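Local coordinates for neurotrypsin (Mus musculus, PDB 6H8M), which acts as a secreted brain serine protease with a role in neuronal plasticity, its third scavenger receptor cysteine-rich (SRCR) domain forming the present chain, at residues R7-E12 against E16-V21; D33-K38 against E99-I104; V73-N78 against A83-Q88; H69-K74 against G91-R96. All blocks are in the same frame, centred on the assembly; numbering follows the deposited sequence.

Overall arrangement
The four contacts lie within one SRCR domain. Contact 1 comes first along the chain and pairs strands 6-10 and 18-23 at one edge of the five-stranded sheet; contact 3 closes its other edge, where strand 68-74 meets strand 86-87, with centres about 19 Å apart on opposite sides of the chain's centre. Contacts 3 and 4 share Val73 and Lys74, and both are nested in the loop that contact 2 closes. Contact 2, about 11 Å from contact 1 and 12 Å from contacts 3 and 4 (centre to centre), joins the approach to helix 37-46 to strand 102-105, so sheet, helix and long loops form one compact unit.

Contact 1 of 4, residues R7-E12 against E16-V21; sequences RLVDGE and EGRVEV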
loop_
_atom_site.group_PDB
_atom_site.type_symbol
_atom_site.label_atom_id
_atom_site.label_comp_id
_atom_site.label_asym_id
_atom_site.label_seq_id
_atom_site.Cartn_x
_atom_site.Cartn_y
_atom_site.Cartn_z
ATOM N N ARG A 7 -8.430 0.411 -0.784
ATOM C CA ARG A 7 -8.972 -0.924 -1.055
ATOM C C ARG A 7 -7.840 -1.840 -1.443
ATOM O O ARG A 7 -6.828 -1.410 -1.904
ATOM C CB ARG A 7 -10.043 -0.858 -2.156
ATOM C CG ARG A 7 -9.557 -0.469 -3.544
ATOM C CD ARG A 7 -10.683 -0.318 -4.554
ATOM N NE ARG A 7 -10.072 -0.065 -5.859
ATOM C CZ ARG A 7 -10.713 0.359 -6.909
ATOM N NH1 ARG A 7 -12.010 0.601 -6.804
ATOM N NH2 ARG A 7 -10.064 0.518 -8.046
ATOM N N LEU A 8 -8.052 -3.146 -1.272
ATOM C CA LEU A 8 -7.157 -4.176 -1.746
ATOM C C LEU A 8 -7.781 -4.912 -2.957
ATOM O O LEU A 8 -9.019 -5.145 -2.947
ATOM C CB LEU A 8 -6.892 -5.227 -0.656
ATOM C CG LEU A 8 -6.314 -4.634 0.629
ATOM C CD1 LEU A 8 -6.005 -5.779 1.585
ATOM C CD2 LEU A 8 -5.089 -3.732 0.376
ATOM N N VAL A 9 -6.990 -5.093 -4.015
ATOM C CA VAL A 9 -7.486 -5.657 -5.271
ATOM C C VAL A 9 -6.625 -6.846 -5.692
ATOM O O VAL A 9 -5.424 -6.895 -5.465
ATOM C CB VAL A 9 -7.424 -4.552 -6.361
ATOM C CG1 VAL A 9 -8.070 -5.024 -7.682
ATOM C CG2 VAL A 9 -8.130 -3.288 -5.875
ATOM N N ASP A 10 -7.271 -7.860 -6.306
ATOM C CA ASP A 10 -6.577 -8.957 -6.987
ATOM C C ASP A 10 -5.913 -9.964 -6.029
ATOM O O ASP A 10 -5.109 -10.775 -6.506
ATOM C CB ASP A 10 -5.549 -8.468 -8.005
ATOM C CG ASP A 10 -6.136 -7.918 -9.273
ATOM O OD1 ASP A 10 -7.260 -8.289 -9.605
ATOM O OD2 ASP A 10 -5.465 -7.159 -9.936
ATOM N N GLY A 11 -6.294 -9.952 -4.770
ATOM C CA GLY A 11 -5.911 -10.952 -3.778
ATOM C C GLY A 11 -6.777 -12.189 -3.885
ATOM O O GLY A 11 -7.782 -12.172 -4.505
ATOM N N GLU A 12 -6.370 -13.247 -3.201
ATOM C CA GLU A 12 -7.202 -14.518 -3.179
ATOM C C GLU A 12 -8.383 -14.348 -2.236
ATOM O O GLU A 12 -9.281 -15.124 -2.255
ATOM C CB GLU A 12 -6.306 -15.694 -2.806
ATOM C CG GLU A 12 -5.275 -15.972 -3.883
ATOM C CD GLU A 12 -5.063 -17.454 -4.181
ATOM O OE1 GLU A 12 -5.696 -18.302 -3.489
ATOM O OE2 GLU A 12 -4.274 -17.766 -5.112
ATOM N N GLU A 16 -6.053 -9.511 1.466
ATOM C CA GLU A 16 -4.787 -9.305 0.828
ATOM C C GLU A 16 -5.030 -8.775 -0.591
ATOM O O GLU A 16 -6.109 -8.820 -1.119
ATOM C CB GLU A 16 -4.024 -10.615 0.718
ATOM C CG GLU A 16 -4.676 -11.608 -0.238
ATOM C CD GLU A 16 -3.945 -12.927 -0.442
ATOM O OE1 GLU A 16 -3.218 -13.334 0.464
ATOM O OE2 GLU A 16 -4.132 -13.533 -1.510
ATOM N N GLY A 17 -4.034 -8.087 -1.119
ATOM C CA GLY A 17 -4.058 -7.685 -2.514
ATOM C C GLY A 17 -3.189 -6.453 -2.766
ATOM O O GLY A 17 -2.500 -5.963 -1.825
ATOM N N ARG A 18 -3.259 -5.933 -3.996
ATOM C CA ARG A 18 -2.538 -4.687 -4.365
ATOM C C ARG A 18 -3.281 -3.511 -3.718
ATOM O O ARG A 18 -4.521 -3.461 -3.834
ATOM C CB ARG A 18 -2.500 -4.535 -5.888
ATOM C CG ARG A 18 -1.792 -3.276 -6.371
ATOM C CD ARG A 18 -1.815 -3.145 -7.882
ATOM N NE ARG A 18 -3.169 -3.076 -8.412
ATOM C CZ ARG A 18 -3.890 -4.130 -8.776
ATOM N NH1 ARG A 18 -3.386 -5.347 -8.667
ATOM N NH2 ARG A 18 -5.113 -3.965 -9.247
ATOM N N VAL A 19 -2.540 -2.593 -3.092
ATOM C CA VAL A 19 -3.124 -1.407 -2.411
ATOM C C VAL A 19 -3.525 -0.368 -3.431
ATOM O O VAL A 19 -2.716 -0.022 -4.292
ATOM C CB VAL A 19 -2.122 -0.788 -1.421
ATOM C CG1 VAL A 19 -2.873 0.359 -0.722
ATOM C CG2 VAL A 19 -1.654 -1.831 -0.412
ATOM N N GLU A 20 -4.812 0.047 -3.419
ATOM C CA GLU A 20 -5.244 1.156 -4.229
ATOM C C GLU A 20 -5.778 2.246 -3.298
ATOM O O GLU A 20 -6.440 1.968 -2.273
ATOM C CB GLU A 20 -6.237 0.714 -5.311
ATOM C CG GLU A 20 -5.537 -0.255 -6.289
ATOM C CD GLU A 20 -6.184 -0.609 -7.590
ATOM O OE1 GLU A 20 -5.450 -1.120 -8.479
ATOM O OE2 GLU A 20 -7.385 -0.365 -7.668
ATOM N N VAL A 21 -5.518 3.497 -3.688
ATOM C CA VAL A 21 -5.924 4.615 -2.888
ATOM C C VAL A 21 -6.613 5.636 -3.786
ATOM O O VAL A 21 -6.287 5.745 -4.976
ATOM C CB VAL A 21 -4.732 5.254 -2.177
ATOM C CG1 VAL A 21 -3.947 4.218 -1.414
ATOM C CG2 VAL A 21 -3.799 5.910 -3.186
HETATM O O HOH W 1 -8.048 -8.353 -2.959
#
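The beta hairpin that begins the SRCR fold pairs strand 6-10 with strand 18-23, Arg7 opposite Glu20 and Val9 opposite Arg18 as antiparallel hydrogen-bonded pairs. Arg18 N gives to Val9 O at 2.8 Å, and Val9 N returns a bond to Arg18 O. One face carries Arg7, Val9, Arg18 and Glu20. The Arg7 guanidinium turns its NE and NH2 edge to a single oxygen, with NH2 2.8 Å and NE 3.3 Å from Glu20 OE2, its plane 35° from the carboxylate. The other oxygen, Glu20 OE1, takes NE and NH2 of Arg18, NE standing 3.0 Å away. Arg18 extends to CD and then bends (chi3 60°), which lets its NH1-NH2 end reach Asp10: NH1 is 3.0 Å from Asp10 OD2, and the two flat groups are turned 56° apart. Between these ions Val9 CG2 rests 3.5 Å from Glu20 OE2. On the other face Leu8 lies alongside Val19, CD2 to CG2 4.0 Å, and both also touch Val103. At the turn end of the hairpin Glu16 extends alongside Glu12, and its OE2 accepts from Glu12 N at 2.8 Å, while a water bridges Gly11 N and Glu16 O. Gly17 sits where the chain changes direction into the strand, at backbone angles that leave no room for a CB beside the preceding carbonyl. Trp27 adds a cation-pi contact to Arg7. Two arginines thus alternate with two carboxylates in a chain of salt bridges; each guanidinium would probably hold its acidic partners ionised, and Glu20 is gripped through both oxygens, which should restrict rotation of its carboxylate.

Contact 2 of 4, residues D33-K38 against E99-I104; sequences DGWTDK and EDAGVI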
loop_
_atom_site.group_PDB
_atom_site.type_symbol
_atom_site.label_atom_id
_atom_site.label_comp_id
_atom_site.label_asym_id
_atom_site.label_seq_id
_atom_site.Cartn_x
_atom_site.Cartn_y
_atom_site.Cartn_z
ATOM N N ASP A 33 8.839 1.328 -3.520
ATOM C CA ASP A 33 10.135 1.806 -3.120
ATOM C C ASP A 33 10.034 2.140 -1.626
ATOM O O ASP A 33 9.202 2.986 -1.203
ATOM C CB ASP A 33 10.514 3.050 -3.929
ATOM C CG ASP A 33 12.002 3.294 -3.761
ATOM O OD1 ASP A 33 12.790 2.375 -4.097
ATOM O OD2 ASP A 33 12.325 4.288 -3.139
ATOM N N GLY A 34 10.832 1.461 -0.827
ATOM C CA GLY A 34 10.781 1.687 0.614
ATOM C C GLY A 34 9.578 1.034 1.310
ATOM O O GLY A 34 9.363 1.342 2.469
ATOM N N TRP A 35 8.777 0.193 0.620
ATOM C CA TRP A 35 7.576 -0.378 1.184
ATOM C C TRP A 35 7.966 -1.627 2.005
ATOM O O TRP A 35 8.658 -2.486 1.488
ATOM C CB TRP A 35 6.561 -0.724 0.060
ATOM C CG TRP A 35 5.206 -1.201 0.491
ATOM C CD1 TRP A 35 4.769 -2.507 0.506
ATOM C CD2 TRP A 35 4.037 -0.395 0.793
ATOM N NE1 TRP A 35 3.461 -2.526 0.900
ATOM C CE2 TRP A 35 2.987 -1.269 1.072
ATOM C CE3 TRP A 35 3.835 0.979 0.907
ATOM C CZ2 TRP A 35 1.708 -0.828 1.406
ATOM C CZ3 TRP A 35 2.587 1.418 1.266
ATOM C CH2 TRP A 35 1.551 0.532 1.563
ATOM N N THR A 36 7.570 -1.651 3.276
ATOM C CA THR A 36 7.961 -2.750 4.190
ATOM C C THR A 36 6.747 -3.199 4.998
ATOM O O THR A 36 5.635 -2.718 4.727
ATOM C CB THR A 36 9.061 -2.289 5.154
ATOM O OG1 THR A 36 8.474 -1.378 6.082
ATOM C CG2 THR A 36 10.219 -1.619 4.448
ATOM N N ASP A 37 6.985 -4.060 5.990
ATOM C CA ASP A 37 5.930 -4.584 6.899
ATOM C C ASP A 37 5.287 -3.434 7.693
ATOM O O ASP A 37 4.109 -3.574 8.050
ATOM C CB ASP A 37 6.431 -5.768 7.731
ATOM C CG ASP A 37 6.731 -7.001 6.893
ATOM O OD1 ASP A 37 6.506 -6.951 5.671
ATOM O OD2 ASP A 37 7.189 -8.000 7.471
ATOM N N LYS A 38 6.047 -2.385 8.032
ATOM C CA LYS A 38 5.479 -1.214 8.749
ATOM C C LYS A 38 4.374 -0.592 7.880
ATOM O O LYS A 38 3.303 -0.310 8.437
ATOM C CB LYS A 38 6.591 -0.206 9.048
ATOM C CG LYS A 38 7.733 -0.735 9.904
ATOM C CD LYS A 38 8.764 0.321 10.242
ATOM C CE LYS A 38 9.768 -0.128 11.283
ATOM N NZ LYS A 38 10.774 -1.059 10.718
ATOM N N GLU A 99 6.065 -2.075 -10.082
ATOM C CA GLU A 99 6.544 -1.874 -8.699
ATOM C C GLU A 99 5.385 -1.594 -7.730
ATOM O O GLU A 99 5.611 -1.207 -6.565
ATOM C CB GLU A 99 7.539 -0.695 -8.675
ATOM C CG GLU A 99 8.800 -0.938 -9.504
ATOM C CD GLU A 99 9.521 0.354 -9.868
ATOM O OE1 GLU A 99 9.046 1.065 -10.752
ATOM O OE2 GLU A 99 10.533 0.661 -9.226
ATOM N N ASP A 100 4.150 -1.868 -8.150
ATOM C CA ASP A 100 2.979 -1.596 -7.306
ATOM C C ASP A 100 3.048 -2.395 -6.008
ATOM O O ASP A 100 3.395 -3.611 -6.014
ATOM C CB ASP A 100 1.669 -1.893 -8.029
ATOM C CG ASP A 100 1.282 -0.808 -9.050
ATOM O OD1 ASP A 100 1.853 0.322 -9.008
ATOM O OD2 ASP A 100 0.374 -1.088 -9.853
ATOM N N ALA A 101 2.697 -1.745 -4.895
ATOM C CA ALA A 101 2.786 -2.332 -3.563
ATOM C C ALA A 101 1.499 -3.081 -3.213
ATOM O O ALA A 101 0.405 -2.690 -3.671
ATOM C CB ALA A 101 3.004 -1.175 -2.585
ATOM N N GLY A 102 1.654 -4.002 -2.280
ATOM C CA GLY A 102 0.581 -4.842 -1.806
ATOM C C GLY A 102 0.766 -5.223 -0.370
ATOM O O GLY A 102 1.839 -4.965 0.186
ATOM N N VAL A 103 -0.203 -5.962 0.211
ATOM C CA VAL A 103 -0.186 -6.384 1.570
ATOM C C VAL A 103 -0.880 -7.751 1.711
ATOM O O VAL A 103 -1.737 -8.054 0.878
ATOM C CB VAL A 103 -0.885 -5.388 2.506
ATOM C CG1 VAL A 103 -0.261 -3.995 2.381
ATOM C CG2 VAL A 103 -2.368 -5.307 2.260
ATOM N N ILE A 104 -0.569 -8.435 2.821
ATOM C CA ILE A 104 -1.371 -9.448 3.423
ATOM C C ILE A 104 -1.680 -9.066 4.852
ATOM O O ILE A 104 -0.773 -8.963 5.644
ATOM C CB ILE A 104 -0.678 -10.805 3.379
ATOM C CG1 ILE A 104 -0.359 -11.202 1.954
ATOM C CG2 ILE A 104 -1.565 -11.863 4.068
ATOM C CD1 ILE A 104 0.523 -12.378 1.894
#
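Ala101 points its methyl squarely at one face of the Trp35 indole. CB stands 3.5 Å from the centroid of the five-membered ring and 5° off the ring normal, a CH-pi contact in which the nearest ring carbon, Trp35 CD2, lies 3.6 Å from Ala101 CB. The ring reaches this place because Trp35 CG is set anti to the backbone N (chi1 -174°), carrying the indole across to the strand. Its rim then reads along the next two residues of segment 99-104. NE1 gives its hydrogen to Gly102 O at 3.0 Å; the bond is somewhat bent, with the donor above the carbonyl plane and the oxygen tilted 20° from the ring plane. Farther along the same rim, CZ2 meets Val103 CG1 at 3.9 Å, the methyl lying in the ring plane at its edge while the two side chains cross. Three successive residues are therefore met by a face, an N-H and an edge of one indole. Around the indole, His39 and Ile43 of helix 37-46 and Val19 of strand 18-23 also touch Trp35, and Val103 packs on Ala40 and Cys44 of the same helix. Thr36, directly after the tryptophan, is the N-cap of that helix and accepts from Lys38 N. Since Trp35 and its three partners are buried, the indole fills apolar space while its one polar atom is paired with a backbone carbonyl; the bent bond, with the methyl on the face and the valine at the edge, probably restricts turning of the ring, tying the helix start to strand 102-105 in the domain core.

Contact 3 of 4, residues V73-N78 against A83-Q88; sequences VKCTGN and ADCVKQ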
loop_
_atom_site.group_PDB
_atom_site.type_symbol
_atom_site.label_atom_id
_atom_site.label_comp_id
_atom_site.label_asym_id
_atom_site.label_seq_id
_atom_site.Cartn_x
_atom_site.Cartn_y
_atom_site.Cartn_z
ATOM N N VAL A 73 6.466 6.575 0.726
ATOM C CA VAL A 73 5.771 6.785 1.965
ATOM C C VAL A 73 6.738 6.381 3.077
ATOM O O VAL A 73 7.378 5.344 2.893
ATOM C CB VAL A 73 4.501 5.902 1.970
ATOM C CG1 VAL A 73 3.696 6.065 3.239
ATOM C CG2 VAL A 73 3.628 6.151 0.752
ATOM N N LYS A 74 6.850 7.183 4.150
ATOM C CA LYS A 74 7.579 6.830 5.374
ATOM C C LYS A 74 6.563 6.589 6.492
ATOM O O LYS A 74 5.762 7.430 6.771
ATOM C CB LYS A 74 8.560 7.922 5.813
ATOM C CG LYS A 74 9.552 7.496 6.896
ATOM C CD LYS A 74 10.691 8.495 7.135
ATOM C CE LYS A 74 11.530 8.138 8.338
ATOM N NZ LYS A 74 12.844 8.832 8.333
ATOM N N CYS A 75 6.547 5.379 7.042
ATOM C CA CYS A 75 5.629 4.967 8.119
ATOM C C CYS A 75 6.540 4.513 9.280
ATOM O O CYS A 75 7.545 3.815 9.047
ATOM C CB CYS A 75 4.702 3.814 7.672
ATOM S SG CYS A 75 3.353 4.272 6.501
ATOM N N THR A 76 6.170 4.822 10.524
ATOM C CA THR A 76 6.769 4.151 11.694
ATOM C C THR A 76 6.227 2.716 11.830
ATOM O O THR A 76 6.936 1.869 12.307
ATOM C CB THR A 76 6.472 4.909 12.990
ATOM O OG1 THR A 76 5.075 4.693 13.241
ATOM C CG2 THR A 76 6.857 6.371 12.920
ATOM N N GLY A 77 4.980 2.453 11.350
ATOM C CA GLY A 77 4.316 1.178 11.577
ATOM C C GLY A 77 3.204 1.252 12.596
ATOM O O GLY A 77 2.352 0.343 12.664
ATOM N N ASN A 78 3.142 2.366 13.330
ATOM C CA ASN A 78 2.210 2.554 14.413
ATOM C C ASN A 78 0.974 3.365 14.000
ATOM O O ASN A 78 0.054 3.447 14.780
ATOM C CB ASN A 78 2.911 3.223 15.607
ATOM C CG ASN A 78 4.020 2.344 16.134
ATOM O OD1 ASN A 78 3.854 1.131 16.156
ATOM N ND2 ASN A 78 5.161 2.916 16.496
ATOM N N ALA A 83 -2.901 8.201 5.837
ATOM C CA ALA A 83 -2.842 9.693 5.788
ATOM C C ALA A 83 -1.864 10.235 6.811
ATOM O O ALA A 83 -1.364 11.364 6.654
ATOM C CB ALA A 83 -4.222 10.272 6.022
ATOM N N ASP A 84 -1.667 9.500 7.910
ATOM C CA ASP A 84 -0.790 9.967 9.025
ATOM C C ASP A 84 0.663 9.607 8.733
ATOM O O ASP A 84 1.556 10.006 9.435
ATOM C CB ASP A 84 -1.207 9.359 10.369
ATOM C CG ASP A 84 -2.632 9.672 10.764
ATOM O OD1 ASP A 84 -3.111 10.705 10.329
ATOM O OD2 ASP A 84 -3.274 8.841 11.440
ATOM N N CYS A 85 0.923 8.752 7.739
ATOM C CA CYS A 85 2.332 8.518 7.352
ATOM C C CYS A 85 2.830 9.812 6.719
ATOM O O CYS A 85 2.036 10.671 6.485
ATOM C CB CYS A 85 2.463 7.340 6.398
ATOM S SG CYS A 85 1.967 5.808 7.215
ATOM N N VAL A 86 4.129 9.923 6.455
ATOM C CA VAL A 86 4.714 11.173 5.920
ATOM C C VAL A 86 5.267 10.876 4.527
ATOM O O VAL A 86 5.815 9.810 4.302
ATOM C CB VAL A 86 5.759 11.801 6.870
ATOM C CG1 VAL A 86 5.106 12.230 8.177
ATOM C CG2 VAL A 86 6.952 10.900 7.161
ATOM N N LYS A 87 5.057 11.801 3.582
ATOM C CA LYS A 87 5.605 11.687 2.221
ATOM C C LYS A 87 7.082 12.077 2.270
ATOM O O LYS A 87 7.514 12.725 3.220
ATOM C CB LYS A 87 4.757 12.521 1.254
ATOM C CG LYS A 87 3.300 12.064 1.177
ATOM C CD LYS A 87 2.252 13.180 1.238
ATOM C CE LYS A 87 0.833 12.645 1.343
ATOM N NZ LYS A 87 -0.182 13.692 1.058
ATOM N N GLN A 88 7.854 11.595 1.292
ATOM C CA GLN A 88 9.295 11.870 1.171
ATOM C C GLN A 88 9.618 12.216 -0.285
ATOM O O GLN A 88 9.136 11.540 -1.197
ATOM C CB GLN A 88 10.138 10.658 1.591
ATOM C CG GLN A 88 10.559 10.665 3.056
ATOM C CD GLN A 88 11.034 9.303 3.505
ATOM O OE1 GLN A 88 10.430 8.276 3.197
ATOM N NE2 GLN A 88 12.139 9.282 4.234
#
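The Gln88 amide has the aliphatic chain of Lys74 laid over one of its faces: Lys74 CB is 3.2 Å from Gln88 OE1, and CD comes 3.3 Å from Gln88 NE2. Lys74, whose CG lies beside the carbonyl carbon on the far side from N (chi1 -168°) and whose chain is extended beyond, runs past the amide from its oxygen to its nitrogen, so the two chains cross at a slant and meet by packing. On the same side of the strand pair Lys74 CB also touches Val86 CG2 at 3.6 Å. Beneath these side chains the backbones form a hydrogen-bonded antiparallel pair: Lys74 N reaches Val86 O at 2.8 Å, and Val86 N reaches Lys74 O at 3.0 Å, both bonds nearly straight. Val73 CG1 turns to the interior and packs on Cys85 CB at 3.6 Å. Next to the Lys74-Val86 pair, Cys75 SG and Cys85 SG form a disulfide, 2.2 Å long, with a right-handed twist (chi3 102°). Both sulfurs lie beside their own backbone N. The disulfide is buried against Val42 of helix 37-46, which both cysteines touch; His39 of the same helix takes up Val73 O. The bridge closes the end of the short edge hairpin, just beyond its paired residues, and belongs to the conserved cysteine pattern of the SRCR domain, consistent with the three disulfides of group A members.

Contact 4 of 4, residues H69-K74 against G91-R96; sequences HMDNVK and GRHNCR
The backbones of segments 69-74 and 91-96 come no closer than 6.5 Å, CA of Asp71 to CA of His93, and neither lends the other a backbone hydrogen bond; the meeting is left to side chains. Asp71 reaches across with its carboxylate, CG lying beside its own backbone N (chi1 -77°). OD2 stands 2.8 Å from His93 ND1 and 3.3 Å from His93 CG. It approaches the ring obliquely, well out of the imidazole plane, so an N-H at ND1 could not point straight at it and no hydrogen bond forms despite the short distance; the carboxylate and imidazole planes are turned 36° apart. Asp71 CB adds to the contact, 3.2 Å from His93 ND1. The second carboxylate oxygen points elsewhere: OD1 lies 3.8 Å from both SG and CB of Cys95. Within its own loop the His93 ring has Gly91 O over one face, set toward the rim and 3.2 Å above the plane, and its NE2 makes a weak hydrogen bond to Asp89. Cys95 is joined by a disulfide to Cys31, fastening this long loop to the sheet just past strand 26-30. Asn72, next to Asp71, hydrogen-bonds through ND2 to Asp33 OD2. Proximity to Asp71 and Asp89 would probably stabilise a positively charged His93. Any attraction between Asp71 and His93 would probably be electrostatic, however, since no well-directed bond forms at this surface position, and the firm tie here is the covalent one through Cys95.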
loop_
_atom_site.group_PDB
_atom_site.type_symbol
_atom_site.label_atom_id
_atom_site.label_comp_id
_atom_site.label_asym_id
_atom_site.label_seq_id
_atom_site.Cartn_x
_atom_site.Cartn_y
_atom_site.Cartn_z
ATOM N N HIS A 69 -0.096 7.099 -7.219
ATOM C CA HIS A 69 -0.398 8.281 -6.410
ATOM C C HIS A 69 0.727 8.600 -5.442
ATOM O O HIS A 69 0.890 9.817 -5.104
ATOM C CB HIS A 69 -1.689 8.112 -5.633
ATOM C CG HIS A 69 -2.904 8.270 -6.444
ATOM N ND1 HIS A 69 -3.044 9.312 -7.315
ATOM C CD2 HIS A 69 -4.078 7.590 -6.442
ATOM C CE1 HIS A 69 -4.240 9.275 -7.856
ATOM N NE2 HIS A 69 -4.919 8.196 -7.327
ATOM N N MET A 70 1.421 7.583 -4.917
ATOM C CA MET A 70 2.430 7.850 -3.899
ATOM C C MET A 70 3.649 6.985 -4.233
ATOM O O MET A 70 3.490 5.836 -4.702
ATOM C CB MET A 70 1.926 7.547 -2.475
ATOM C CG MET A 70 0.537 8.069 -2.199
ATOM S SD MET A 70 -0.214 7.470 -0.631
ATOM C CE MET A 70 -1.552 8.643 -0.457
ATOM N N ASP A 71 4.821 7.564 -3.997
ATOM C CA ASP A 71 6.145 7.139 -4.515
ATOM C C ASP A 71 7.042 6.686 -3.371
ATOM O O ASP A 71 7.751 5.656 -3.528
ATOM C CB ASP A 71 6.915 8.276 -5.201
ATOM C CG ASP A 71 6.446 8.631 -6.600
ATOM O OD1 ASP A 71 6.406 7.704 -7.461
ATOM O OD2 ASP A 71 6.105 9.830 -6.812
ATOM N N ASN A 72 7.005 7.402 -2.240
ATOM C CA ASN A 72 7.881 7.085 -1.135
ATOM C C ASN A 72 7.239 7.491 0.176
ATOM O O ASN A 72 7.516 8.553 0.706
ATOM C CB ASN A 72 9.231 7.816 -1.215
ATOM C CG ASN A 72 10.374 6.865 -1.485
ATOM O OD1 ASN A 72 10.960 6.310 -0.553
ATOM N ND2 ASN A 72 10.684 6.670 -2.753
ATOM N N VAL A 73 6.466 6.575 0.726
ATOM C CA VAL A 73 5.771 6.785 1.965
ATOM C C VAL A 73 6.738 6.381 3.077
ATOM O O VAL A 73 7.378 5.344 2.893
ATOM C CB VAL A 73 4.501 5.902 1.970
ATOM C CG1 VAL A 73 3.696 6.065 3.239
ATOM C CG2 VAL A 73 3.628 6.151 0.752
ATOM N N LYS A 74 6.850 7.183 4.150
ATOM C CA LYS A 74 7.579 6.830 5.374
ATOM C C LYS A 74 6.563 6.589 6.492
ATOM O O LYS A 74 5.762 7.430 6.771
ATOM C CB LYS A 74 8.560 7.922 5.813
ATOM C CG LYS A 74 9.552 7.496 6.896
ATOM C CD LYS A 74 10.691 8.495 7.135
ATOM C CE LYS A 74 11.530 8.138 8.338
ATOM N NZ LYS A 74 12.844 8.832 8.333
ATOM N N GLY A 91 13.834 10.644 -4.426
ATOM C CA GLY A 91 13.876 10.111 -5.789
ATOM C C GLY A 91 13.319 11.105 -6.795
ATOM O O GLY A 91 12.638 12.066 -6.409
ATOM N N ARG A 92 13.605 10.846 -8.085
ATOM C CA ARG A 92 13.107 11.624 -9.253
ATOM C C ARG A 92 11.790 11.027 -9.788
ATOM O O ARG A 92 11.304 11.472 -10.835
ATOM C CB ARG A 92 14.166 11.634 -10.362
ATOM C CG ARG A 92 14.171 12.876 -11.242
ATOM C CD ARG A 92 15.388 12.879 -12.158
ATOM N NE ARG A 92 15.357 13.932 -13.168
ATOM C CZ ARG A 92 14.609 13.911 -14.267
ATOM N NH1 ARG A 92 13.826 12.875 -14.518
ATOM N NH2 ARG A 92 14.627 14.936 -15.098
ATOM N N HIS A 93 11.248 10.021 -9.074
ATOM C CA HIS A 93 9.904 9.474 -9.262
ATOM C C HIS A 93 9.827 8.846 -10.664
ATOM O O HIS A 93 9.137 9.368 -11.557
ATOM C CB HIS A 93 8.838 10.556 -8.968
ATOM C CG HIS A 93 8.998 11.247 -7.645
ATOM N ND1 HIS A 93 8.715 10.624 -6.423
ATOM C CD2 HIS A 93 9.405 12.501 -7.338
ATOM C CE1 HIS A 93 8.940 11.473 -5.436
ATOM N NE2 HIS A 93 9.367 12.632 -5.974
ATOM N N ASN A 94 10.577 7.748 -10.860
ATOM C CA ASN A 94 10.522 6.981 -12.095
ATOM C C ASN A 94 9.730 5.679 -11.869
ATOM O O ASN A 94 10.057 4.715 -12.491
ATOM C CB ASN A 94 11.927 6.713 -12.645
ATOM C CG ASN A 94 12.408 7.794 -13.594
ATOM O OD1 ASN A 94 11.686 8.744 -13.901
ATOM N ND2 ASN A 94 13.629 7.655 -14.084
ATOM N N CYS A 95 8.688 5.663 -11.022
ATOM C CA CYS A 95 8.022 4.387 -10.686
ATOM C C CYS A 95 7.140 3.894 -11.838
ATOM O O CYS A 95 6.614 4.669 -12.559
ATOM C CB CYS A 95 7.204 4.518 -9.400
ATOM S SG CYS A 95 8.245 4.454 -7.917
ATOM N N ARG A 96 6.950 2.570 -11.969
ATOM C CA ARG A 96 6.114 1.937 -12.991
ATOM C C ARG A 96 5.179 0.979 -12.252
ATOM O O ARG A 96 5.458 0.661 -11.072
ATOM C CB ARG A 96 6.930 1.155 -14.030
ATOM C CG ARG A 96 7.998 1.955 -14.786
ATOM C CD ARG A 96 8.575 1.280 -16.028
ATOM N NE ARG A 96 7.553 1.279 -17.080
ATOM C CZ ARG A 96 7.754 1.352 -18.400
ATOM N NH1 ARG A 96 8.966 1.475 -18.912
ATOM N NH2 ARG A 96 6.710 1.297 -19.209
#